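Local structure of uncharacterized protein AF_1796 (Archaeoglobus fulgidus, 1VIM) at residues A[107-112]-A[117-122]. The protein is of unknown function but belongs to the PHI subfamily of SIS proteins and may bind a sugar derivative and act as an isomerase. Numbering follows the deposited sequence.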
ATOM      1  N   ASN A 107       0.323  15.935 -12.513  1.00  9.22           N
ATOM      2  CA  ASN A 107       1.780  16.092 -12.549  1.00 11.40           C
ATOM      3  C   ASN A 107       2.473  14.834 -13.095  1.00 11.54           C
ATOM      4  O   ASN A 107       3.392  14.927 -13.930  1.00 11.93           O
ATOM      5  CB  ASN A 107       2.320  16.452 -11.161  1.00 12.64           C
ATOM      6  CG  ASN A 107       1.926  17.854 -10.728  1.00 14.66           C
ATOM      7  OD1 ASN A 107       1.476  18.670 -11.541  1.00 16.82           O
ATOM      8  ND2 ASN A 107       2.120  18.140  -9.437  1.00 16.61           N
ATOM      9  N   ILE A 108       2.040  13.663 -12.630  1.00 11.04           N
ATOM     10  CA  ILE A 108       2.604  12.398 -13.102  1.00 11.15           C
ATOM     11  C   ILE A 108       2.314  12.216 -14.589  1.00 10.27           C
ATOM     12  O   ILE A 108       3.199  11.785 -15.346  1.00 10.31           O
ATOM     13  CB  ILE A 108       1.987  11.222 -12.315  1.00 12.65           C
ATOM     14  CG1 ILE A 108       2.531  11.178 -10.881  1.00 15.07           C
ATOM     15  CG2 ILE A 108       2.176   9.892 -13.042  1.00 13.50           C
ATOM     16  CD1 ILE A 108       3.966  10.766 -10.718  1.00 18.19           C
ATOM     17  N   SER A 109       1.104  12.580 -15.024  1.00  9.73           N
ATOM     18  CA  SER A 109       0.725  12.388 -16.418  1.00 10.12           C
ATOM     19  C   SER A 109       1.514  13.311 -17.319  1.00 10.69           C
ATOM     20  O   SER A 109       1.906  12.897 -18.411  1.00 11.54           O
ATOM     21  CB  SER A 109      -0.773  12.610 -16.617  1.00 10.64           C
ATOM     22  OG  SER A 109      -1.504  11.660 -15.878  1.00 11.11           O
ATOM     23  N   LYS A 110       1.789  14.537 -16.868  1.00 11.21           N
ATOM     24  CA  LYS A 110       2.657  15.430 -17.645  1.00 12.50           C
ATOM     25  C   LYS A 110       4.059  14.832 -17.799  1.00 12.64           C
ATOM     26  O   LYS A 110       4.642  14.866 -18.896  1.00 13.21           O
ATOM     27  CB  LYS A 110       2.729  16.813 -16.988  1.00 14.40           C
ATOM     28  CG  LYS A 110       3.586  17.873 -17.765  1.00 17.71           C
ATOM     29  CD  LYS A 110       3.128  18.087 -19.212  1.00 21.99           C
ATOM     30  CE  LYS A 110       3.780  19.356 -19.831  1.00 24.38           C
ATOM     31  NZ  LYS A 110       5.248  19.224 -19.995  1.00 27.16           N
ATOM     32  N   LYS A 111       4.612  14.273 -16.733  1.00 12.10           N
ATOM     33  CA  LYS A 111       5.927  13.647 -16.833  1.00 12.74           C
ATOM     34  C   LYS A 111       5.900  12.465 -17.804  1.00 10.89           C
ATOM     35  O   LYS A 111       6.804  12.308 -18.629  1.00 11.89           O
ATOM     36  CB  LYS A 111       6.454  13.198 -15.467  1.00 13.79           C
ATOM     37  CG  LYS A 111       7.803  12.496 -15.485  1.00 19.08           C
ATOM     38  CD  LYS A 111       8.968  13.448 -15.709  1.00 23.82           C
ATOM     39  CE  LYS A 111      10.286  12.746 -15.429  1.00 27.45           C
ATOM     40  NZ  LYS A 111      10.181  11.971 -14.154  1.00 29.49           N
ATOM     41  N   ALA A 112       4.855  11.644 -17.736  1.00  9.58           N
ATOM     42  CA  ALA A 112       4.703  10.540 -18.671  1.00  9.71           C
ATOM     43  C   ALA A 112       4.603  11.003 -20.130  1.00  9.69           C
ATOM     44  O   ALA A 112       5.235  10.398 -21.018  1.00 10.07           O
ATOM     45  CB  ALA A 112       3.479   9.711 -18.281  1.00 10.00           C
ATOM     46  N   SER A 117       5.097   8.476 -23.353  1.00 11.04           N
ATOM     47  CA  SER A 117       3.986   7.561 -23.174  1.00 10.57           C
ATOM     48  C   SER A 117       2.693   8.154 -23.703  1.00 10.51           C
ATOM     49  O   SER A 117       2.498   9.374 -23.673  1.00 12.14           O
ATOM     50  CB  SER A 117       3.852   7.248 -21.675  1.00 11.18           C
ATOM     51  OG  SER A 117       2.704   6.441 -21.346  0.65 14.75           O
ATOM     52  N   LYS A 118       1.784   7.291 -24.136  1.00 10.60           N
ATOM     53  CA  LYS A 118       0.425   7.732 -24.423  1.00 11.77           C
ATOM     54  C   LYS A 118      -0.386   7.801 -23.120  1.00 10.88           C
ATOM     55  O   LYS A 118       0.011   7.218 -22.098  1.00 10.78           O
ATOM     56  CB  LYS A 118      -0.240   6.816 -25.460  1.00 12.03           C
ATOM     57  CG  LYS A 118       0.431   6.977 -26.855  1.00 13.18           C
ATOM     58  CD  LYS A 118      -0.234   6.161 -27.908  1.00 15.20           C
ATOM     59  CE  LYS A 118       0.516   6.296 -29.222  1.00 16.72           C
ATOM     60  NZ  LYS A 118      -0.252   5.576 -30.287  1.00 20.80           N
ATOM     61  N   LEU A 119      -1.522   8.496 -23.165  1.00 10.53           N
ATOM     62  CA  LEU A 119      -2.328   8.739 -21.977  1.00  9.16           C
ATOM     63  C   LEU A 119      -3.803   8.585 -22.303  1.00  9.87           C
ATOM     64  O   LEU A 119      -4.297   9.165 -23.283  1.00 10.01           O
ATOM     65  CB  LEU A 119      -2.053  10.153 -21.442  1.00 11.02           C
ATOM     66  CG  LEU A 119      -2.921  10.680 -20.292  1.00 11.09           C
ATOM     67  CD1 LEU A 119      -2.703   9.872 -18.989  1.00 12.49           C
ATOM     68  CD2 LEU A 119      -2.648  12.182 -20.029  1.00 13.79           C
ATOM     69  N   VAL A 120      -4.480   7.764 -21.510  1.00  9.22           N
ATOM     70  CA  VAL A 120      -5.924   7.686 -21.495  1.00  9.38           C
ATOM     71  C   VAL A 120      -6.393   8.355 -20.228  1.00  9.49           C
ATOM     72  O   VAL A 120      -5.970   7.971 -19.129  1.00 10.98           O
ATOM     73  CB  VAL A 120      -6.440   6.237 -21.512  1.00 10.04           C
ATOM     74  CG1 VAL A 120      -7.954   6.203 -21.421  1.00 11.34           C
ATOM     75  CG2 VAL A 120      -5.926   5.482 -22.729  1.00 11.69           C
ATOM     76  N   ALA A 121      -7.288   9.336 -20.366  1.00  9.42           N
ATOM     77  CA  ALA A 121      -7.872  10.000 -19.205  1.00 10.03           C
ATOM     78  C   ALA A 121      -9.266   9.466 -18.989  1.00 10.44           C
ATOM     79  O   ALA A 121     -10.099   9.568 -19.872  1.00 12.13           O
ATOM     80  CB  ALA A 121      -7.886  11.527 -19.398  1.00 10.28           C
ATOM     81  N   VAL A 122      -9.518   8.898 -17.809  1.00  9.28           N
ATOM     82  CA  VAL A 122     -10.860   8.489 -17.396  1.00  9.62           C
ATOM     83  C   VAL A 122     -11.329   9.566 -16.428  1.00  9.62           C
ATOM     84  O   VAL A 122     -10.843   9.646 -15.294  1.00  9.62           O
ATOM     85  CB  VAL A 122     -10.881   7.101 -16.731  1.00  9.47           C
ATOM     86  CG1 VAL A 122     -12.298   6.742 -16.313  1.00 11.13           C
ATOM     87  CG2 VAL A 122     -10.289   6.045 -17.660  1.00 10.28           C
TER
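Ala-112 and Ser-117 meet across the last turn of the helix and the short link into the strand. Their CB atoms lie 4.2 Å apart, a spacing allowed by the small size of both side chains. The backbone N of Ser-117 also donates a weak hydrogen bond to O of Ala-112, 3.0 Å long and bent to 132° at the hydrogen. The hydroxyl of Ser-117 turns the other way: in the conformer described here, one of two, OG is anti to the backbone N (chi1 175°) and reaches forward to O of Lys-118 at 2.9 Å. A weak bond to O of Asp-91 also reaches this hydroxyl in the same conformer.

Helix 103-115 and strand 118-123 form the second half of a beta-alpha-beta unit that starts with strand 92-96, the repeating element of the parallel alpha/beta sandwich of SIS domains. One helical turn before Ala-112, Ser-109 receives the side chain of Leu-119. The leucine forks against it, CD2 3.9 Å from CB of Ser-109 and CD1 3.8 Å from OG. A branched, wholly apolar residue suits a strand face covered by a helix, and here Leu-93 and Met-133 also pack on it. Serine serves on the helix because it is short and can settle its own polarity: OG, beside the backbone N (chi1 -63°), bonds to O of Val-105 one turn back, leaving the leucine methyls to make purely van der Waals contact. Ala-112 also packs against Leu-195 of a second subunit.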